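Local coordinates for Ras-related protein Rab-21 (Homo sapiens, PDB 1YZU) that belongs to the Rab branch of the Ras family of small P-loop proteins and holds a GNP molecule and a magnesium ion in this model, at residues S21-Y26 and L57-T62; G81-Y86 and C115-K120; S6-L11 and I74-S79; K46-G51 and L159-C164. All coordinates share one frame; numbering follows the deposited sequence.

Overall arrangement
All four contacts use the same mixed sheet. Interactions 1 and 2 are buried and lie beside GNP. Interactions 3 and 4 are only partly buried and lie farther from the centre of the chain. Interaction 2 is within the sheet and rests on backbone hydrogen bonds. Interactions 1 and 4 set helices 19-28 and 156-167 on one face, with apolar side chains and no hydrogen bond across either contact. Tyr26 of interaction 1 stacks on Phe160 of interaction 4, which links these two. Interaction 3 is on the other face. It relies on a lysine that meets a carboxylate and a carbonyl. Strands 53-61, 5-13 and 81-87 run side by side and join interactions 1, 3 and 2.

Interaction 1 (S21-Y26 and L57-T62); sequences SLVLRY and LAIWDT. With GNP (phosphoaminophosphonic acid-guanylate ester), chain D.
Val23 and Ile59 mark the backbone register here, with their CA atoms 7.2 Å apart. Residues 21-26 belong to helix 19-28, and residues 57-61 to strand 53-61. The axes of segments 21-26 and 57-61 come within 9.4 Å and run roughly antiparallel, at 148°. This is the Ras-type P-loop fold, in which the helix after the phosphate-binding loop packs on the sheet. No hydrogen bond links the two segments. With chi1 63°, Val23 CG1 lies between the backbone N and the carbonyl carbon, which leaves CG2 anti to the N. Val23 CG2 lies 3.4 Å from Ile59 CG2. The two side chains lie alongside, pointing opposite ways. The other arm of Ile59 goes to Tyr26. Ile59 CD1 sits in the plane of the Tyr26 ring, at the edge, 3.8 Å from Tyr26 CD2. Leu57 CD2 continues along the same edge, 4.3 Å from Tyr26 CE2. The ring is placed by a CG anti to the backbone N (chi1 -172°). Phe160 stacks on this ring and Lys46 makes a cation-pi contact with it. At the nucleotide end, Val23 CG1 packs loosely near Asp61 OD2. That oxygen is hydrogen-bonded to Thr20 OG1, and the Asp61 side chain lies about 4 Å from the bound magnesium ion. Asp61 is thus consistent with a second-shell role at the metal. The first turn of the helix also grips GNP. Two donors of Ser21 converge on one alpha-phosphate oxygen: Ser21 N and Ser21 OG give hydrogen bonds to GNP O1A, at 2.8 and 2.7 Å.

Interaction 2 (G81-Y86 and C115-K120); sequences GAILVY and CIVGNK. With GNP (phosphoaminophosphonic acid-guanylate ester), chain D.
Tyr86 has CG between the backbone N and the carbonyl carbon (chi1 72°), which folds its ring back over Gly118. Gly118 CA lies over one ring face in a CH-pi contact, but the modelled spacing is too short to be trusted. Val85 has CG1 anti to the backbone N (chi1 -166°), and Val85 CG1 meets Asn119 CB at 3.7 Å. The strands are parallel neighbours, joined through helix 91-105 as a beta-alpha-beta crossover. Five backbone hydrogen bonds join them, all nearly straight except the more bent Cys115 N to Ala82 O. The last runs from Asn119 N to Tyr86 O, 2.8 Å. Ile83 CG2 touches Val117 CG2 at 3.6 Å on one face. On the other face, Leu84 CD1 meets Ile116 CD1 at 3.8 Å. Strand 113-119 then enters the family's NKxD motif. Asn119 ND2 bonds to Val17 O, and Asn119 OD1 to Thr148 OG1. The extended Lys120 chain passes over the guanine face, with its CG 3.6 Å from GNP C6. Lys120 NZ bonds to GNP O4' at 3.0 Å and forms a salt bridge with Asp87. The ladder is consistent with a firmly placed start for this nucleotide-facing loop, and the lysine adds apolar cover and a polar grip.

Interaction 3 (S6-L11 and I74-S79); sequences SFKVVL and IYYRDS
Lys8 of strand 5-13 reaches across to the turn that follows helix 65-75. Its CG is anti to the backbone N (chi1 170°), and the chain beyond is extended. NZ therefore arrives well out from the strand. There Lys8 NZ gives a hydrogen bond to Tyr75 O at 2.7 Å, in the carbonyl plane. Lys8 NZ also forms a salt bridge with Asp78 OD1 at 3.1 Å. This carboxylate oxygen is met on its syn side, 25° out of the carboxylate plane. Two acceptors thus hold one ammonium group, and the nearby carboxylate would probably favour its charge. Residues 76-79 form a type I beta turn, which leads the chain from helix 65-75 back to strand 81-87. In Ras-family proteins this helix is part of switch II. Ser79 OG bonds to Tyr76 O at 2.8 Å and reinforces the turn, whose own backbone bond is weak. The aliphatic part of Lys8 packs against the turn on the way. Lys8 CE lies 3.6 Å from Ser79 OG and 3.7 Å from Tyr76 CD2. The lysine crosses the tyrosine side chain at about a right angle. Val10 is two residues on, on the same side of the strand. Val10 CG2 packs 3.8 Å from Tyr76 CE2. Phe68 meets the same ring, and Trp60 makes a cation-pi contact with Lys8.

Interaction 4 (K46-G51 and L159-C164); sequences KKLNIG and LFLDLC
Ile50 shares this contact with Leu48; its side chain meets Leu161 and Cys164. From CB, which points toward helix 156-167, the chain goes to CG1, set beside the backbone N and anti to the carbonyl carbon (chi1 -52°). Ile50 CG1 meets Leu161 CD1 at 3.9 Å. The next bond is extended, with chi2 -174°, and carries CD1 to the helix surface. At this tip CD1 touches two residues. Ile50 CD1 is 3.4 Å from Cys164 CB and 3.5 Å from Leu161 CD1. The methyl thus sits between side chains three positions apart, nearly one helical turn. The Ile50 and Leu161 side chains pass at a slant. Leu48 is two residues earlier and also faces the helix. Both Leu48 methyls, CD1 and CD2, lie 4.1 Å from Cys164 SG, and the thiol faces the fork of the leucine. Leu48 CD2 is also 4.2 Å from Leu161 CD1. The contact is apolar throughout, with no hydrogen bond between the segments. The axes of segments 46-50 and 159-164 approach to 10.0 Å, at an angle of 61°. Strand 42-50 is an outermost strand of the Ras-type sheet in this chain and runs antiparallel to strand 53-61. Leu48 also packs on Val55 and Leu57 of that neighbour. Helix 156-167 lies across this sheet face, from strand 42-50 to strands 81-87 and 113-119, where Leu163 packs. Beyond them, Leu159 packs on Tyr146 and Thr148 of strand 144-148.

Interaction 1 (S21-Y26 and L57-T62)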
# COMPACT_ATOMS: atom_id res chain seq x y z
N SER A 21 7.44 -5.84 -2.99
CA SER A 21 7.14 -7.23 -2.66
C SER A 21 5.63 -7.49 -2.57
O SER A 21 5.14 -8.52 -3.02
CB SER A 21 7.85 -7.63 -1.38
OG SER A 21 9.24 -7.47 -1.54
N LEU A 22 4.89 -6.53 -2.03
CA LEU A 22 3.44 -6.66 -1.95
C LEU A 22 2.78 -6.83 -3.30
O LEU A 22 2.00 -7.76 -3.47
CB LEU A 22 2.83 -5.43 -1.27
CG LEU A 22 2.85 -5.30 0.25
CD1 LEU A 22 2.15 -4.00 0.68
CD2 LEU A 22 2.20 -6.51 0.92
N VAL A 23 3.07 -5.92 -4.24
CA VAL A 23 2.41 -5.94 -5.56
C VAL A 23 2.96 -7.03 -6.47
O VAL A 23 2.22 -7.56 -7.31
CB VAL A 23 2.50 -4.55 -6.29
CG1 VAL A 23 3.95 -4.15 -6.58
CG2 VAL A 23 1.70 -4.54 -7.55
N LEU A 24 4.25 -7.37 -6.31
CA LEU A 24 4.85 -8.46 -7.09
C LEU A 24 4.23 -9.82 -6.73
O LEU A 24 3.84 -10.59 -7.61
CB LEU A 24 6.37 -8.52 -6.90
CG LEU A 24 7.10 -9.47 -7.89
CD1 LEU A 24 7.11 -8.92 -9.31
CD2 LEU A 24 8.53 -9.73 -7.43
N ARG A 25 4.12 -10.08 -5.45
CA ARG A 25 3.47 -11.29 -4.99
C ARG A 25 2.03 -11.37 -5.50
O ARG A 25 1.59 -12.41 -5.99
CB ARG A 25 3.49 -11.34 -3.46
CG ARG A 25 2.53 -12.34 -2.86
CD ARG A 25 2.97 -13.74 -3.19
NE ARG A 25 4.06 -14.13 -2.30
CZ ARG A 25 4.93 -15.09 -2.57
NH1 ARG A 25 4.86 -15.78 -3.70
NH2 ARG A 25 5.87 -15.35 -1.69
N TYR A 26 1.30 -10.26 -5.40
CA TYR A 26 -0.09 -10.22 -5.79
C TYR A 26 -0.32 -10.42 -7.29
O TYR A 26 -1.22 -11.16 -7.68
CB TYR A 26 -0.71 -8.89 -5.36
CG TYR A 26 -2.19 -8.80 -5.54
CD1 TYR A 26 -3.04 -9.74 -4.97
CD2 TYR A 26 -2.77 -7.74 -6.25
CE1 TYR A 26 -4.45 -9.67 -5.13
CE2 TYR A 26 -4.18 -7.65 -6.39
CZ TYR A 26 -5.00 -8.61 -5.83
OH TYR A 26 -6.36 -8.52 -5.95
N LEU A 57 -7.58 -3.32 -12.25
CA LEU A 57 -6.83 -2.66 -11.20
C LEU A 57 -5.38 -2.43 -11.66
O LEU A 57 -4.69 -3.36 -12.05
CB LEU A 57 -6.90 -3.52 -9.92
CG LEU A 57 -6.12 -3.06 -8.68
CD1 LEU A 57 -6.60 -1.71 -8.16
CD2 LEU A 57 -6.23 -4.12 -7.59
N ALA A 58 -4.98 -1.16 -11.67
CA ALA A 58 -3.61 -0.76 -11.92
C ALA A 58 -3.00 -0.39 -10.58
O ALA A 58 -3.58 0.42 -9.84
CB ALA A 58 -3.56 0.43 -12.86
N ILE A 59 -1.88 -1.02 -10.25
CA ILE A 59 -1.22 -0.80 -8.99
C ILE A 59 0.12 -0.16 -9.29
O ILE A 59 0.92 -0.67 -10.09
CB ILE A 59 -1.06 -2.10 -8.21
CG1 ILE A 59 -2.45 -2.73 -7.97
CG2 ILE A 59 -0.36 -1.86 -6.89
CD1 ILE A 59 -2.47 -4.29 -7.75
N TRP A 60 0.33 1.00 -8.67
CA TRP A 60 1.50 1.81 -8.89
C TRP A 60 2.47 1.67 -7.72
O TRP A 60 2.07 1.64 -6.55
CB TRP A 60 1.07 3.25 -9.06
CG TRP A 60 0.34 3.47 -10.32
CD1 TRP A 60 -0.94 3.13 -10.59
CD2 TRP A 60 0.86 4.04 -11.50
NE1 TRP A 60 -1.27 3.48 -11.88
CE2 TRP A 60 -0.17 4.04 -12.46
CE3 TRP A 60 2.10 4.56 -11.84
CZ2 TRP A 60 0.00 4.56 -13.73
CZ3 TRP A 60 2.28 5.07 -13.11
CH2 TRP A 60 1.23 5.07 -14.04
N ASP A 61 3.74 1.54 -8.06
CA ASP A 61 4.77 1.32 -7.09
C ASP A 61 5.81 2.41 -7.31
O ASP A 61 6.23 2.70 -8.43
CB ASP A 61 5.35 -0.08 -7.26
CG ASP A 61 6.42 -0.41 -6.26
OD1 ASP A 61 6.52 0.29 -5.23
OD2 ASP A 61 7.15 -1.39 -6.49
N THR A 62 6.22 3.00 -6.22
CA THR A 62 6.79 4.31 -6.26
C THR A 62 8.29 4.24 -5.98
O THR A 62 8.76 3.27 -5.39
CB THR A 62 6.05 5.19 -5.25
OG1 THR A 62 6.14 4.60 -3.95
CG2 THR A 62 4.57 5.31 -5.69
PG GNP D . 12.04 0.49 -2.22
O1G GNP D . 13.51 0.87 -2.06
O2G GNP D . 11.62 0.11 -3.64
O3G GNP D . 11.24 1.67 -1.65
N3B GNP D . 11.71 -0.69 -1.19
PB GNP D . 10.39 -1.59 -1.16
O1B GNP D . 9.38 -1.07 -0.20
O2B GNP D . 9.94 -1.69 -2.57
O3A GNP D . 10.83 -2.94 -0.55
PA GNP D . 11.06 -4.33 -1.17
O1A GNP D . 9.78 -4.87 -1.72
O2A GNP D . 12.21 -4.31 -2.10
O5' GNP D . 11.49 -5.25 0.02
C5' GNP D . 12.65 -4.82 0.77
C4' GNP D . 13.21 -5.92 1.64
O4' GNP D . 12.13 -6.37 2.49
C3' GNP D . 13.68 -7.15 0.86
O3' GNP D . 14.79 -7.85 1.50
C2' GNP D . 12.40 -7.98 0.81
O2' GNP D . 12.64 -9.33 0.54
C1' GNP D . 11.88 -7.74 2.24
N9 GNP D . 10.46 -8.05 2.41
C8 GNP D . 9.39 -7.52 1.72
N7 GNP D . 8.22 -8.01 2.09
C5 GNP D . 8.54 -8.92 3.10
C6 GNP D . 7.72 -9.75 3.92
O6 GNP D . 6.48 -9.90 3.91
N1 GNP D . 8.49 -10.53 4.79
C2 GNP D . 9.86 -10.47 4.94
N2 GNP D . 10.40 -11.29 5.86
N3 GNP D . 10.63 -9.69 4.21
C4 GNP D . 9.92 -8.95 3.31

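Interaction 2 (G81-Y86 and C115-K120)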
# COMPACT_ATOMS: atom_id res chain seq x y z
N GLY A 81 -7.24 4.85 -4.61
CA GLY A 81 -6.83 4.23 -3.36
C GLY A 81 -5.35 4.43 -3.19
O GLY A 81 -4.66 4.71 -4.16
N ALA A 82 -4.87 4.32 -1.97
CA ALA A 82 -3.45 4.36 -1.68
C ALA A 82 -3.16 3.39 -0.54
O ALA A 82 -3.94 3.28 0.42
CB ALA A 82 -3.02 5.75 -1.30
N ILE A 83 -2.03 2.70 -0.66
CA ILE A 83 -1.63 1.70 0.31
C ILE A 83 -0.33 2.19 0.92
O ILE A 83 0.69 2.27 0.23
CB ILE A 83 -1.41 0.32 -0.37
CG1 ILE A 83 -2.73 -0.15 -1.01
CG2 ILE A 83 -0.92 -0.69 0.62
CD1 ILE A 83 -2.61 -1.32 -1.96
N LEU A 84 -0.38 2.57 2.19
CA LEU A 84 0.82 3.03 2.89
C LEU A 84 1.37 1.87 3.68
O LEU A 84 0.70 1.35 4.56
CB LEU A 84 0.52 4.20 3.83
CG LEU A 84 -0.44 5.30 3.38
CD1 LEU A 84 -0.33 6.52 4.33
CD2 LEU A 84 -0.17 5.72 1.96
N VAL A 85 2.59 1.48 3.36
CA VAL A 85 3.18 0.30 3.94
C VAL A 85 4.23 0.67 4.96
O VAL A 85 4.96 1.67 4.83
CB VAL A 85 3.85 -0.59 2.88
CG1 VAL A 85 4.16 -1.97 3.45
CG2 VAL A 85 2.95 -0.72 1.64
N TYR A 86 4.28 -0.14 6.00
CA TYR A 86 5.35 -0.05 6.97
C TYR A 86 5.72 -1.46 7.38
O TYR A 86 5.02 -2.41 7.06
CB TYR A 86 4.92 0.79 8.17
CG TYR A 86 3.92 0.09 9.06
CD1 TYR A 86 4.35 -0.66 10.13
CD2 TYR A 86 2.56 0.18 8.81
CE1 TYR A 86 3.45 -1.32 10.96
CE2 TYR A 86 1.65 -0.46 9.62
CZ TYR A 86 2.10 -1.20 10.71
OH TYR A 86 1.23 -1.85 11.53
N CYS A 115 -5.20 2.71 2.97
CA CYS A 115 -4.90 1.50 3.71
C CYS A 115 -3.57 1.73 4.41
O CYS A 115 -2.66 2.30 3.85
CB CYS A 115 -4.80 0.30 2.77
SG CYS A 115 -6.16 0.14 1.60
N ILE A 116 -3.49 1.34 5.66
CA ILE A 116 -2.23 1.38 6.38
C ILE A 116 -1.87 -0.07 6.55
O ILE A 116 -2.64 -0.83 7.16
CB ILE A 116 -2.41 2.05 7.73
CG1 ILE A 116 -2.95 3.48 7.55
CG2 ILE A 116 -1.11 2.00 8.51
CD1 ILE A 116 -1.96 4.49 7.09
N VAL A 117 -0.72 -0.46 5.99
CA VAL A 117 -0.34 -1.88 5.95
C VAL A 117 0.94 -2.20 6.72
O VAL A 117 2.04 -1.79 6.34
CB VAL A 117 -0.21 -2.39 4.50
CG1 VAL A 117 0.22 -3.85 4.49
CG2 VAL A 117 -1.53 -2.23 3.77
N GLY A 118 0.75 -2.92 7.83
CA GLY A 118 1.86 -3.51 8.57
C GLY A 118 2.28 -4.78 7.88
O GLY A 118 1.64 -5.81 8.03
N ASN A 119 3.35 -4.68 7.09
CA ASN A 119 3.89 -5.81 6.33
C ASN A 119 4.97 -6.53 7.15
O ASN A 119 5.52 -5.98 8.11
CB ASN A 119 4.44 -5.30 4.99
CG ASN A 119 4.90 -6.42 4.05
OD1 ASN A 119 4.19 -7.40 3.81
ND2 ASN A 119 6.08 -6.23 3.48
N LYS A 120 5.23 -7.78 6.75
CA LYS A 120 6.29 -8.65 7.30
C LYS A 120 5.85 -9.31 8.59
O LYS A 120 6.59 -9.30 9.57
CB LYS A 120 7.63 -7.91 7.54
CG LYS A 120 8.13 -7.09 6.38
CD LYS A 120 9.61 -6.81 6.54
CE LYS A 120 10.13 -5.83 5.52
NZ LYS A 120 11.62 -5.85 5.41
PG GNP D . 12.04 0.49 -2.22
O1G GNP D . 13.51 0.87 -2.06
O2G GNP D . 11.62 0.11 -3.64
O3G GNP D . 11.24 1.67 -1.65
N3B GNP D . 11.71 -0.69 -1.19
PB GNP D . 10.39 -1.59 -1.16
O1B GNP D . 9.38 -1.07 -0.20
O2B GNP D . 9.94 -1.69 -2.57
O3A GNP D . 10.83 -2.94 -0.55
PA GNP D . 11.06 -4.33 -1.17
O1A GNP D . 9.78 -4.87 -1.72
O2A GNP D . 12.21 -4.31 -2.10
O5' GNP D . 11.49 -5.25 0.02
C5' GNP D . 12.65 -4.82 0.77
C4' GNP D . 13.21 -5.92 1.64
O4' GNP D . 12.13 -6.37 2.49
C3' GNP D . 13.68 -7.15 0.86
O3' GNP D . 14.79 -7.85 1.50
C2' GNP D . 12.40 -7.98 0.81
O2' GNP D . 12.64 -9.33 0.54
C1' GNP D . 11.88 -7.74 2.24
N9 GNP D . 10.46 -8.05 2.41
C8 GNP D . 9.39 -7.52 1.72
N7 GNP D . 8.22 -8.01 2.09
C5 GNP D . 8.54 -8.92 3.10
C6 GNP D . 7.72 -9.75 3.92
O6 GNP D . 6.48 -9.90 3.91
N1 GNP D . 8.49 -10.53 4.79
C2 GNP D . 9.86 -10.47 4.94
N2 GNP D . 10.40 -11.29 5.86
N3 GNP D . 10.63 -9.69 4.21
C4 GNP D . 9.92 -8.95 3.31

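Interaction 3 (S6-L11 and I74-S79)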
# COMPACT_ATOMS: atom_id res chain seq x y z
N SER A 6 -12.60 0.38 -13.34
CA SER A 6 -11.21 0.66 -13.56
C SER A 6 -10.75 1.43 -12.36
O SER A 6 -11.35 2.46 -12.06
CB SER A 6 -11.04 1.49 -14.82
OG SER A 6 -10.01 0.94 -15.63
N PHE A 7 -9.73 0.93 -11.67
CA PHE A 7 -9.20 1.60 -10.47
C PHE A 7 -7.68 1.78 -10.48
O PHE A 7 -6.96 0.93 -10.98
CB PHE A 7 -9.58 0.84 -9.19
CG PHE A 7 -11.05 0.87 -8.86
CD1 PHE A 7 -11.72 -0.30 -8.47
CD2 PHE A 7 -11.78 2.07 -8.92
CE1 PHE A 7 -13.06 -0.27 -8.15
CE2 PHE A 7 -13.13 2.08 -8.62
CZ PHE A 7 -13.76 0.92 -8.23
N LYS A 8 -7.21 2.88 -9.89
CA LYS A 8 -5.80 3.18 -9.73
C LYS A 8 -5.45 3.21 -8.24
O LYS A 8 -6.17 3.78 -7.44
CB LYS A 8 -5.46 4.52 -10.40
CG LYS A 8 -4.06 5.05 -10.10
CD LYS A 8 -3.63 6.05 -11.13
CE LYS A 8 -2.35 6.77 -10.73
NZ LYS A 8 -2.04 7.84 -11.75
N VAL A 9 -4.34 2.58 -7.89
CA VAL A 9 -3.93 2.43 -6.50
C VAL A 9 -2.44 2.72 -6.47
O VAL A 9 -1.71 2.29 -7.34
CB VAL A 9 -4.27 0.97 -6.00
CG1 VAL A 9 -3.55 0.60 -4.72
CG2 VAL A 9 -5.78 0.83 -5.81
N VAL A 10 -1.98 3.46 -5.47
CA VAL A 10 -0.56 3.78 -5.39
C VAL A 10 -0.01 3.26 -4.07
O VAL A 10 -0.70 3.27 -3.08
CB VAL A 10 -0.28 5.28 -5.60
CG1 VAL A 10 -0.98 6.12 -4.57
CG2 VAL A 10 1.22 5.55 -5.59
N LEU A 11 1.24 2.80 -4.11
CA LEU A 11 1.92 2.20 -2.98
C LEU A 11 2.93 3.18 -2.42
O LEU A 11 3.72 3.75 -3.16
CB LEU A 11 2.70 0.97 -3.45
CG LEU A 11 1.84 -0.20 -3.91
CD1 LEU A 11 2.64 -1.13 -4.76
CD2 LEU A 11 1.31 -0.94 -2.71
N ILE A 74 0.80 16.10 -10.85
CA ILE A 74 0.68 15.93 -12.30
C ILE A 74 0.10 14.58 -12.66
O ILE A 74 -0.83 14.47 -13.46
CB ILE A 74 2.06 16.07 -12.94
N TYR A 75 0.65 13.55 -12.04
CA TYR A 75 0.53 12.20 -12.55
C TYR A 75 -0.28 11.25 -11.66
O TYR A 75 -0.59 10.12 -12.07
CB TYR A 75 1.94 11.65 -12.80
CG TYR A 75 2.58 12.23 -14.05
CD1 TYR A 75 3.77 12.97 -14.00
CD2 TYR A 75 2.00 12.02 -15.30
CE1 TYR A 75 4.36 13.49 -15.17
CE2 TYR A 75 2.56 12.53 -16.46
CZ TYR A 75 3.74 13.26 -16.40
OH TYR A 75 4.27 13.74 -17.58
N TYR A 76 -0.65 11.69 -10.47
CA TYR A 76 -1.33 10.80 -9.54
C TYR A 76 -2.61 11.34 -8.93
O TYR A 76 -3.13 10.73 -8.00
CB TYR A 76 -0.38 10.46 -8.41
CG TYR A 76 0.70 9.48 -8.73
CD1 TYR A 76 2.00 9.91 -8.95
CD2 TYR A 76 0.43 8.12 -8.76
CE1 TYR A 76 3.01 9.01 -9.20
CE2 TYR A 76 1.43 7.20 -9.01
CZ TYR A 76 2.73 7.66 -9.24
OH TYR A 76 3.75 6.76 -9.48
N ARG A 77 -3.11 12.47 -9.44
CA ARG A 77 -4.31 13.12 -8.87
C ARG A 77 -5.59 12.29 -9.09
O ARG A 77 -6.59 12.52 -8.40
CB ARG A 77 -4.48 14.57 -9.41
N ASP A 78 -5.54 11.33 -10.01
CA ASP A 78 -6.68 10.47 -10.33
C ASP A 78 -6.58 9.09 -9.63
O ASP A 78 -7.09 8.09 -10.15
CB ASP A 78 -6.79 10.30 -11.85
CG ASP A 78 -5.51 9.75 -12.47
OD1 ASP A 78 -4.44 9.81 -11.81
OD2 ASP A 78 -5.59 9.25 -13.63
N SER A 79 -5.94 9.04 -8.47
CA SER A 79 -5.78 7.77 -7.73
C SER A 79 -7.01 7.51 -6.89
O SER A 79 -7.45 8.41 -6.18
CB SER A 79 -4.57 7.82 -6.80
OG SER A 79 -3.39 7.98 -7.55

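Interaction 4 (K46-G51 and L159-C164)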
# COMPACT_ATOMS: atom_id res chain seq x y z
N LYS A 46 -4.13 -6.20 -12.38
CA LYS A 46 -4.90 -7.29 -11.81
C LYS A 46 -6.37 -7.14 -12.22
O LYS A 46 -6.97 -6.09 -11.99
CB LYS A 46 -4.79 -7.26 -10.29
CG LYS A 46 -5.33 -8.50 -9.62
CD LYS A 46 -4.32 -9.63 -9.74
CE LYS A 46 -4.76 -10.83 -8.95
NZ LYS A 46 -3.70 -11.86 -9.00
N LYS A 47 -6.92 -8.18 -12.81
CA LYS A 47 -8.34 -8.24 -13.14
C LYS A 47 -9.00 -8.99 -12.00
O LYS A 47 -8.62 -10.12 -11.73
CB LYS A 47 -8.57 -8.98 -14.47
N LEU A 48 -9.96 -8.35 -11.32
CA LEU A 48 -10.73 -9.01 -10.26
C LEU A 48 -12.15 -9.20 -10.74
O LEU A 48 -12.52 -8.74 -11.83
CB LEU A 48 -10.78 -8.17 -8.98
CG LEU A 48 -9.53 -8.05 -8.11
CD1 LEU A 48 -8.67 -6.86 -8.52
CD2 LEU A 48 -9.93 -7.93 -6.64
N ASN A 49 -12.94 -9.88 -9.91
CA ASN A 49 -14.38 -9.94 -10.08
C ASN A 49 -15.04 -9.61 -8.74
O ASN A 49 -14.75 -10.23 -7.73
CB ASN A 49 -14.79 -11.32 -10.57
CG ASN A 49 -16.27 -11.41 -10.95
OD1 ASN A 49 -17.16 -11.29 -10.10
ND2 ASN A 49 -16.53 -11.64 -12.25
N ILE A 50 -15.91 -8.60 -8.74
CA ILE A 50 -16.68 -8.25 -7.55
C ILE A 50 -18.15 -7.95 -7.94
O ILE A 50 -18.41 -7.27 -8.94
CB ILE A 50 -16.03 -7.05 -6.81
CG1 ILE A 50 -14.54 -7.36 -6.54
CG2 ILE A 50 -16.81 -6.71 -5.51
CD1 ILE A 50 -13.77 -6.36 -5.71
N GLY A 51 -19.09 -8.47 -7.16
CA GLY A 51 -20.51 -8.42 -7.55
C GLY A 51 -20.77 -8.88 -8.99
O GLY A 51 -21.59 -8.31 -9.70
N LEU A 159 -6.44 -7.78 1.42
CA LEU A 159 -6.14 -6.36 1.33
C LEU A 159 -6.68 -5.75 0.04
O LEU A 159 -7.40 -4.76 0.08
CB LEU A 159 -4.64 -6.12 1.43
CG LEU A 159 -4.03 -4.79 0.97
CD1 LEU A 159 -4.53 -3.66 1.81
CD2 LEU A 159 -2.53 -4.88 1.03
N PHE A 160 -6.34 -6.35 -1.10
CA PHE A 160 -6.69 -5.75 -2.38
C PHE A 160 -8.18 -5.84 -2.71
O PHE A 160 -8.77 -4.90 -3.23
CB PHE A 160 -5.85 -6.35 -3.52
CG PHE A 160 -4.45 -5.81 -3.56
CD1 PHE A 160 -4.20 -4.53 -4.04
CD2 PHE A 160 -3.39 -6.55 -3.07
CE1 PHE A 160 -2.92 -4.02 -4.07
CE2 PHE A 160 -2.11 -6.05 -3.09
CZ PHE A 160 -1.87 -4.78 -3.59
N LEU A 161 -8.76 -7.00 -2.41
CA LEU A 161 -10.19 -7.20 -2.55
C LEU A 161 -11.00 -6.18 -1.71
O LEU A 161 -11.91 -5.54 -2.22
CB LEU A 161 -10.53 -8.62 -2.12
CG LEU A 161 -12.01 -8.96 -2.11
CD1 LEU A 161 -12.62 -8.74 -3.48
CD2 LEU A 161 -12.22 -10.40 -1.63
N ASP A 162 -10.64 -6.04 -0.44
CA ASP A 162 -11.33 -5.10 0.44
C ASP A 162 -11.16 -3.66 -0.07
O ASP A 162 -12.15 -2.91 -0.15
CB ASP A 162 -10.81 -5.26 1.87
CG ASP A 162 -11.62 -4.47 2.88
OD1 ASP A 162 -11.03 -3.61 3.58
OD2 ASP A 162 -12.84 -4.71 2.98
N LEU A 163 -9.93 -3.29 -0.45
CA LEU A 163 -9.69 -1.97 -1.06
C LEU A 163 -10.59 -1.72 -2.29
O LEU A 163 -11.08 -0.61 -2.50
CB LEU A 163 -8.22 -1.81 -1.45
CG LEU A 163 -7.78 -0.43 -1.97
CD1 LEU A 163 -8.28 0.71 -1.09
CD2 LEU A 163 -6.25 -0.37 -2.09
N CYS A 164 -10.80 -2.77 -3.08
CA CYS A 164 -11.63 -2.66 -4.24
C CYS A 164 -13.09 -2.52 -3.86
O CYS A 164 -13.82 -1.76 -4.48
CB CYS A 164 -11.45 -3.88 -5.14
SG CYS A 164 -9.86 -3.88 -6.00